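Local coordinates for Mll2253 protein (Mesorhizobium loti, PDB 3Q63), which is of unknown function but belongs to the AHA1 (activator of Hsp90 ATPase homologue 1-like) family, whose Bet v 1-like helix-grip fold probably encloses a hydrophobic pocket, at residues 20-23 / 24-28; 80-84 / 85-89; 126-129 / 130-133. All coordinates share one frame; numbering follows the deposited sequence.

Contact 1: 20-23 / 24-28; sequences PPEK and LWRAL
The guanidinium of Arg26 carries the backbone carbonyl of Glu22 on one face: Glu22 O stands 3.1 Å above the plane, over its centre, while Lys23 N approaches the group obliquely. Trp25 packs its side chain on Asn71 and Leu97, with CB 3.3 Å from Pro21 O. Arg26 lies back along the first turn of helix 21-29, the short helix that follows strand 9-17 in this Bet v 1-like fold, and Pro20 occupies its N-cap position. The fold-back comes from the chain bend at chi3 (-86°), which turns the end of Arg26 toward the N-terminus of the helix and sets NH2 3.2 Å from Glu22 CB. None of the guanidinium nitrogens is placed to hydrogen-bond Glu22 O, so the contact is probably mainly electrostatic, with van der Waals contact at Glu22 CB; the carboxylate of Glu22 bends off on its own, with OE2 5.5 Å from Arg26 NH2, too far for a salt bridge. Glu22 O instead accepts from Arg26 N at 3.1 Å, which gives this carbonyl both a backbone donor and a cationic plane. On the side facing the protein interior, Leu24 packs against Leu106 and Leu97, and Ala27 against Leu135 and Leu139 of helix 118-141. Among the four i to i+4 bonds that wind the turn, the one from Trp25 N to Pro21 O is the shortest, 2.7 Å with an N-H...O angle of 165°.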
loop_
_atom_site.group_PDB
_atom_site.type_symbol
_atom_site.label_atom_id
_atom_site.label_comp_id
_atom_site.label_asym_id
_atom_site.label_seq_id
_atom_site.Cartn_x
_atom_site.Cartn_y
_atom_site.Cartn_z
ATOM N N PRO B 20 0.854 -26.915 8.800
ATOM C CA PRO B 20 1.051 -27.851 7.690
ATOM C C PRO B 20 1.021 -27.126 6.355
ATOM O O PRO B 20 0.375 -26.086 6.222
ATOM C CB PRO B 20 -0.100 -28.844 7.858
ATOM C CG PRO B 20 -1.148 -28.046 8.569
ATOM C CD PRO B 20 -0.345 -27.267 9.578
ATOM N N PRO B 21 1.725 -27.667 5.350
ATOM C CA PRO B 21 1.782 -27.065 4.012
ATOM C C PRO B 21 0.413 -26.771 3.384
ATOM O O PRO B 21 0.219 -25.709 2.787
ATOM C CB PRO B 21 2.608 -28.079 3.208
ATOM C CG PRO B 21 2.349 -29.377 3.922
ATOM C CD PRO B 21 2.409 -28.972 5.369
ATOM N N GLU B 22 -0.539 -27.688 3.538
ATOM C CA GLU B 22 -1.874 -27.486 2.968
ATOM C C GLU B 22 -2.563 -26.212 3.447
ATOM O O GLU B 22 -3.221 -25.521 2.668
ATOM C CB GLU B 22 -2.774 -28.686 3.273
ATOM C CG GLU B 22 -2.299 -29.961 2.627
ATOM C CD GLU B 22 -1.076 -30.525 3.318
ATOM O OE1 GLU B 22 -0.275 -31.217 2.643
ATOM O OE2 GLU B 22 -0.927 -30.287 4.541
ATOM N N LYS B 23 -2.415 -25.919 4.733
ATOM C CA LYS B 23 -3.006 -24.733 5.338
ATOM C C LYS B 23 -2.312 -23.485 4.789
ATOM O O LYS B 23 -2.964 -22.519 4.396
ATOM C CB LYS B 23 -2.840 -24.808 6.857
ATOM C CG LYS B 23 -3.280 -23.584 7.627
ATOM C CD LYS B 23 -4.714 -23.714 8.093
ATOM C CE LYS B 23 -4.835 -23.357 9.568
ATOM N NZ LYS B 23 -4.068 -24.327 10.407
ATOM N N LEU B 24 -0.987 -23.518 4.762
ATOM C CA LEU B 24 -0.211 -22.398 4.242
ATOM C C LEU B 24 -0.615 -22.179 2.784
ATOM O O LEU B 24 -0.884 -21.057 2.367
ATOM C CB LEU B 24 1.290 -22.715 4.312
ATOM C CG LEU B 24 2.284 -21.582 4.581
ATOM C CD1 LEU B 24 3.670 -22.044 4.177
ATOM C CD2 LEU B 24 1.907 -20.320 3.801
ATOM N N TRP B 25 -0.673 -23.266 2.014
ATOM C CA TRP B 25 -1.026 -23.180 0.603
ATOM C C TRP B 25 -2.346 -22.459 0.365
ATOM O O TRP B 25 -2.456 -21.643 -0.557
ATOM C CB TRP B 25 -1.087 -24.574 -0.031
ATOM C CG TRP B 25 -1.436 -24.534 -1.497
ATOM C CD1 TRP B 25 -2.650 -24.814 -2.062
ATOM C CD2 TRP B 25 -0.571 -24.158 -2.577
ATOM N NE1 TRP B 25 -2.592 -24.638 -3.424
ATOM C CE2 TRP B 25 -1.328 -24.237 -3.767
ATOM C CE3 TRP B 25 0.772 -23.764 -2.654
ATOM C CZ2 TRP B 25 -0.788 -23.938 -5.019
ATOM C CZ3 TRP B 25 1.307 -23.466 -3.904
ATOM C CH2 TRP B 25 0.529 -23.557 -5.067
ATOM N N ARG B 26 -3.345 -22.763 1.185
ATOM C CA ARG B 26 -4.652 -22.128 1.059
ATOM C C ARG B 26 -4.572 -20.633 1.318
ATOM O O ARG B 26 -5.162 -19.834 0.587
ATOM C CB ARG B 26 -5.659 -22.774 2.020
ATOM C CG ARG B 26 -6.307 -24.037 1.456
ATOM C CD ARG B 26 -7.329 -24.628 2.415
ATOM N NE ARG B 26 -6.716 -25.521 3.395
ATOM C CZ ARG B 26 -6.114 -26.669 3.088
ATOM N NH1 ARG B 26 -6.042 -27.072 1.825
ATOM N NH2 ARG B 26 -5.591 -27.418 4.045
ATOM N N ALA B 27 -3.829 -20.251 2.351
ATOM C CA ALA B 27 -3.686 -18.836 2.679
ATOM C C ALA B 27 -2.989 -18.069 1.552
ATOM O O ALA B 27 -3.171 -16.863 1.410
ATOM C CB ALA B 27 -2.909 -18.678 3.986
ATOM N N LEU B 28 -2.194 -18.771 0.750
ATOM C CA LEU B 28 -1.468 -18.142 -0.356
ATOM C C LEU B 28 -2.232 -18.146 -1.683
ATOM O O LEU B 28 -1.890 -17.404 -2.603
ATOM C CB LEU B 28 -0.127 -18.856 -0.575
ATOM C CG LEU B 28 0.915 -18.772 0.542
ATOM C CD1 LEU B 28 2.033 -19.756 0.279
ATOM C CD2 LEU B 28 1.445 -17.353 0.638
#

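Contact 2: 80-84 / 85-89; sequences LAHQD and PAFDL
His82 and Phe87 lie side by side and point the same way, and they form the dense part of this loop. Phe87 CB sits over one face of the imidazole, 3.8 Å from His82 CG and offset toward the rim, a CH-pi contact; farther out the phenyl turns its edge to that ring, the planes 54° apart. Both ring nitrogens are engaged, which fixes the rotation of the imidazole. ND1 accepts from Asp84 N at 2.9 Å, in the ring plane, and NE2 is hydrogen-bonded to Asp62 of the second subunit, whose Val60 and Asn52 pack on His82 and Phe87. Asp84 closes the bend with two acceptors. Its backbone O takes both Phe87 N and Asp88 N, the first from above the carbonyl plane and the second within it, while OD2 receives Ala86 N at 2.7 Å from above the carboxylate plane. The stretch is a long hairpin-like connection between strands 73-77 and 92-100 of the antiparallel sheet, pinned at its base by a single bridge: Leu80 N donates to Leu89 O at 2.8 Å, with a weak return bond from Leu89 N to Leu80 O. Between base and bend, Asp88, the centre of an inverse gamma turn, reaches back across the loop. With its CG anti to the backbone N (chi1 -173°), it presents OD1 on the anti side of the carboxylate to His82 N, 3.0 Å away at 165°. The outer side is looser: Gln83 is exposed and meets its partner segment only thinly, Ala81 adds little more than a 4.2 Å approach of its CB to Asp88 OD1, and the exposed ring of Pro85 rests on Arg114, while Pro85 O is bonded by Gln117 NE2.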
loop_
_atom_site.group_PDB
_atom_site.type_symbol
_atom_site.label_atom_id
_atom_site.label_comp_id
_atom_site.label_asym_id
_atom_site.label_seq_id
_atom_site.Cartn_x
_atom_site.Cartn_y
_atom_site.Cartn_z
ATOM N N LEU B 80 4.321 -2.970 -12.064
ATOM C CA LEU B 80 3.655 -1.682 -12.001
ATOM C C LEU B 80 4.290 -0.807 -13.082
ATOM O O LEU B 80 5.466 -0.454 -12.998
ATOM C CB LEU B 80 3.830 -1.093 -10.597
ATOM C CG LEU B 80 2.965 0.096 -10.209
ATOM C CD1 LEU B 80 2.602 0.015 -8.732
ATOM C CD2 LEU B 80 3.718 1.370 -10.521
ATOM N N ALA B 81 3.519 -0.498 -14.119
ATOM C CA ALA B 81 4.020 0.329 -15.209
ATOM C C ALA B 81 4.006 1.794 -14.787
ATOM O O ALA B 81 2.959 2.336 -14.427
ATOM C CB ALA B 81 3.164 0.131 -16.455
ATOM N N HIS B 82 5.171 2.430 -14.819
ATOM C CA HIS B 82 5.272 3.835 -14.427
ATOM C C HIS B 82 6.281 4.550 -15.311
ATOM O O HIS B 82 7.303 3.981 -15.702
ATOM C CB HIS B 82 5.685 3.946 -12.953
ATOM C CG HIS B 82 5.423 5.289 -12.341
ATOM N ND1 HIS B 82 6.216 6.392 -12.584
ATOM C CD2 HIS B 82 4.481 5.695 -11.455
ATOM C CE1 HIS B 82 5.779 7.415 -11.869
ATOM N NE2 HIS B 82 4.727 7.018 -11.175
ATOM N N GLN B 83 5.975 5.803 -15.623
ATOM C CA GLN B 83 6.828 6.623 -16.468
ATOM C C GLN B 83 8.213 6.756 -15.858
ATOM O O GLN B 83 9.221 6.745 -16.557
ATOM C CB GLN B 83 6.210 8.010 -16.634
ATOM C CG GLN B 83 6.574 8.686 -17.935
ATOM C CD GLN B 83 5.955 10.059 -18.071
ATOM O OE1 GLN B 83 6.298 10.984 -17.333
ATOM N NE2 GLN B 83 5.029 10.198 -19.011
ATOM N N ASP B 84 8.262 6.874 -14.543
ATOM C CA ASP B 84 9.533 7.002 -13.863
ATOM C C ASP B 84 10.137 5.616 -13.618
ATOM O O ASP B 84 9.567 4.794 -12.892
ATOM C CB ASP B 84 9.323 7.756 -12.553
ATOM C CG ASP B 84 10.578 7.853 -11.730
ATOM O OD1 ASP B 84 10.570 8.616 -10.737
ATOM O OD2 ASP B 84 11.565 7.163 -12.064
ATOM N N PRO B 85 11.309 5.345 -14.225
ATOM C CA PRO B 85 12.018 4.066 -14.099
ATOM C C PRO B 85 12.287 3.642 -12.659
ATOM O O PRO B 85 12.509 2.464 -12.378
ATOM C CB PRO B 85 13.304 4.301 -14.892
ATOM C CG PRO B 85 13.523 5.778 -14.749
ATOM C CD PRO B 85 12.136 6.324 -14.954
ATOM N N ALA B 86 12.269 4.611 -11.754
ATOM C CA ALA B 86 12.494 4.335 -10.342
ATOM C C ALA B 86 11.310 3.551 -9.771
ATOM O O ALA B 86 11.462 2.784 -8.818
ATOM C CB ALA B 86 12.670 5.646 -9.579
ATOM N N PHE B 87 10.139 3.737 -10.379
ATOM C CA PHE B 87 8.913 3.078 -9.942
ATOM C C PHE B 87 8.392 2.029 -10.919
ATOM O O PHE B 87 7.571 1.187 -10.552
ATOM C CB PHE B 87 7.825 4.124 -9.689
ATOM C CG PHE B 87 8.106 5.012 -8.515
ATOM C CD1 PHE B 87 8.078 4.503 -7.225
ATOM C CD2 PHE B 87 8.423 6.353 -8.697
ATOM C CE1 PHE B 87 8.363 5.316 -6.129
ATOM C CE2 PHE B 87 8.708 7.174 -7.609
ATOM C CZ PHE B 87 8.679 6.654 -6.324
ATOM N N ASP B 88 8.859 2.083 -12.164
ATOM C CA ASP B 88 8.439 1.126 -13.183
ATOM C C ASP B 88 8.935 -0.263 -12.765
ATOM O O ASP B 88 10.010 -0.699 -13.170
ATOM C CB ASP B 88 9.029 1.527 -14.534
ATOM C CG ASP B 88 8.502 0.689 -15.676
ATOM O OD1 ASP B 88 7.266 0.609 -15.840
ATOM O OD2 ASP B 88 9.329 0.119 -16.418
ATOM N N LEU B 89 8.135 -0.954 -11.962
ATOM C CA LEU B 89 8.504 -2.267 -11.439
ATOM C C LEU B 89 8.104 -3.452 -12.300
ATOM O O LEU B 89 6.981 -3.541 -12.785
ATOM C CB LEU B 89 7.912 -2.436 -10.035
ATOM C CG LEU B 89 8.288 -3.655 -9.185
ATOM C CD1 LEU B 89 9.798 -3.710 -8.974
ATOM C CD2 LEU B 89 7.573 -3.556 -7.845
#

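Contact 3: 126-129 / 130-133; sequences MGWP and QFFE
Phe131 and Phe132, neighbours in sequence, both reach back to the indole of Trp128 one turn earlier in helix 118-141. From its CB, 3.5 Å from Trp128 O, Phe131 is directed toward the start of the helix by a CG beside its own backbone N (chi1 -73°). CG then passes 3.7 Å from Gly127 O, and CD2 closes to 3.4 Å from the same oxygen while standing over one face of the indole, offset toward its rim and 3.9 Å from Trp128 CE3. CE2, one bond on, is already withdrawing from Gly127 O. The result is an edge-to-face pair, the edge of Phe131 toward the face of Trp128, with planes 68° apart; Phe131 also packs on Leu38 and Met39 of a loop. Phe132 meets the indole differently, bringing CE1 to 3.8 Å from Trp128 CE3 with the two rings inclined at 45°, neither stacked nor edge-on. A serine in place of Phe132 would probably open a gap beside Trp128 CE3 and take an aromatic neighbour from Leu106 and Phe95 of the strands. The indole NE1 is satisfied by Gln110 OE1. The helix is kinked at Pro129, which has no N-H to offer the preceding turn, though Phe131 N still bonds Gly127 O and Phe132 N bonds Trp128 O at 2.9 Å. Trp128 and Phe132, directed from the long C-terminal helix onto the antiparallel sheet, are in keeping with the helix-grip architecture of the Bet v 1-like fold.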
loop_
_atom_site.group_PDB
_atom_site.type_symbol
_atom_site.label_atom_id
_atom_site.label_comp_id
_atom_site.label_asym_id
_atom_site.label_seq_id
_atom_site.Cartn_x
_atom_site.Cartn_y
_atom_site.Cartn_z
HETATM N N MSE B 126 12.010 -5.190 3.614
HETATM C CA MSE B 126 11.353 -5.042 4.902
HETATM C C MSE B 126 9.840 -5.139 4.754
HETATM O O MSE B 126 9.119 -5.258 5.745
HETATM C CB MSE B 126 11.746 -3.717 5.553
HETATM C CG MSE B 126 11.365 -2.494 4.759
HETATM SE SE MSE B 126 12.201 -0.907 5.486
HETATM C CE MSE B 126 11.334 -0.900 7.210
ATOM N N GLY B 127 9.368 -5.115 3.511
ATOM C CA GLY B 127 7.942 -5.208 3.264
ATOM C C GLY B 127 7.432 -6.633 3.404
ATOM O O GLY B 127 6.366 -6.865 3.977
ATOM N N TRP B 128 8.193 -7.593 2.887
ATOM C CA TRP B 128 7.781 -8.992 2.963
ATOM C C TRP B 128 7.733 -9.547 4.387
ATOM O O TRP B 128 6.855 -10.343 4.714
ATOM C CB TRP B 128 8.671 -9.861 2.066
ATOM C CG TRP B 128 8.213 -9.811 0.644
ATOM C CD1 TRP B 128 8.793 -9.127 -0.390
ATOM C CD2 TRP B 128 7.010 -10.386 0.122
ATOM N NE1 TRP B 128 8.022 -9.237 -1.524
ATOM C CE2 TRP B 128 6.921 -10.005 -1.239
ATOM C CE3 TRP B 128 5.995 -11.188 0.672
ATOM C CZ2 TRP B 128 5.853 -10.394 -2.058
ATOM C CZ3 TRP B 128 4.933 -11.576 -0.144
ATOM C CH2 TRP B 128 4.874 -11.177 -1.495
ATOM N N PRO B 129 8.683 -9.144 5.245
ATOM C CA PRO B 129 8.681 -9.631 6.625
ATOM C C PRO B 129 7.374 -9.207 7.309
ATOM O O PRO B 129 6.833 -9.933 8.148
ATOM C CB PRO B 129 9.911 -8.951 7.221
ATOM C CG PRO B 129 10.850 -8.917 6.049
ATOM C CD PRO B 129 9.937 -8.431 4.947
ATOM N N GLN B 130 6.872 -8.031 6.938
ATOM C CA GLN B 130 5.622 -7.521 7.494
ATOM C C GLN B 130 4.453 -8.366 6.983
ATOM O O GLN B 130 3.555 -8.711 7.741
ATOM C CB GLN B 130 5.423 -6.052 7.098
ATOM C CG GLN B 130 6.562 -5.137 7.549
ATOM C CD GLN B 130 6.469 -3.740 6.960
ATOM O OE1 GLN B 130 6.417 -3.568 5.737
ATOM N NE2 GLN B 130 6.461 -2.729 7.827
ATOM N N PHE B 131 4.467 -8.703 5.697
ATOM C CA PHE B 131 3.396 -9.515 5.129
ATOM C C PHE B 131 3.379 -10.904 5.778
ATOM O O PHE B 131 2.317 -11.415 6.138
ATOM C CB PHE B 131 3.558 -9.662 3.611
ATOM C CG PHE B 131 3.227 -8.413 2.827
ATOM C CD1 PHE B 131 2.087 -7.664 3.113
ATOM C CD2 PHE B 131 4.027 -8.020 1.758
ATOM C CE1 PHE B 131 1.747 -6.550 2.345
ATOM C CE2 PHE B 131 3.699 -6.906 0.980
ATOM C CZ PHE B 131 2.554 -6.170 1.275
ATOM N N PHE B 132 4.552 -11.512 5.938
ATOM C CA PHE B 132 4.628 -12.838 6.542
ATOM C C PHE B 132 4.202 -12.836 8.005
ATOM O O PHE B 132 3.696 -13.837 8.510
ATOM C CB PHE B 132 6.038 -13.409 6.398
ATOM C CG PHE B 132 6.404 -13.759 4.984
ATOM C CD1 PHE B 132 5.414 -14.012 4.036
ATOM C CD2 PHE B 132 7.735 -13.888 4.610
ATOM C CE1 PHE B 132 5.747 -14.392 2.733
ATOM C CE2 PHE B 132 8.079 -14.268 3.312
ATOM C CZ PHE B 132 7.084 -14.521 2.373
ATOM N N GLU B 133 4.412 -11.713 8.685
ATOM C CA GLU B 133 4.001 -11.596 10.077
ATOM C C GLU B 133 2.480 -11.693 10.124
ATOM O O GLU B 133 1.915 -12.402 10.962
ATOM C CB GLU B 133 4.452 -10.256 10.662
ATOM C CG GLU B 133 5.881 -10.253 11.150
ATOM C CD GLU B 133 6.020 -10.860 12.533
ATOM O OE1 GLU B 133 5.630 -12.037 12.724
ATOM O OE2 GLU B 133 6.523 -10.155 13.438
#

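How the contacts relate
Contacts 1 and 3 both lie within helices, about two turns each, partly buried, and both place apolar side chains against strands 92-100 and 103-113; contact 2 is a surface loop with no regular helix. Helix 21-29 also packs on helix 118-141, so contacts 1 and 3 lie on touching helices, their centres about 17 Å apart, whereas contacts 1 and 2 lie on opposite sides of the chain's centre, about 32 Å apart. Chemistry follows place: contact 1 combines a charged outer flank with aliphatic inner residues, contact 3 supplies an aromatic core, and contact 2 combines carboxylate and carbonyl acceptors with a histidine-phenylalanine pair. Contacts 2 and 3 both touch the second subunit.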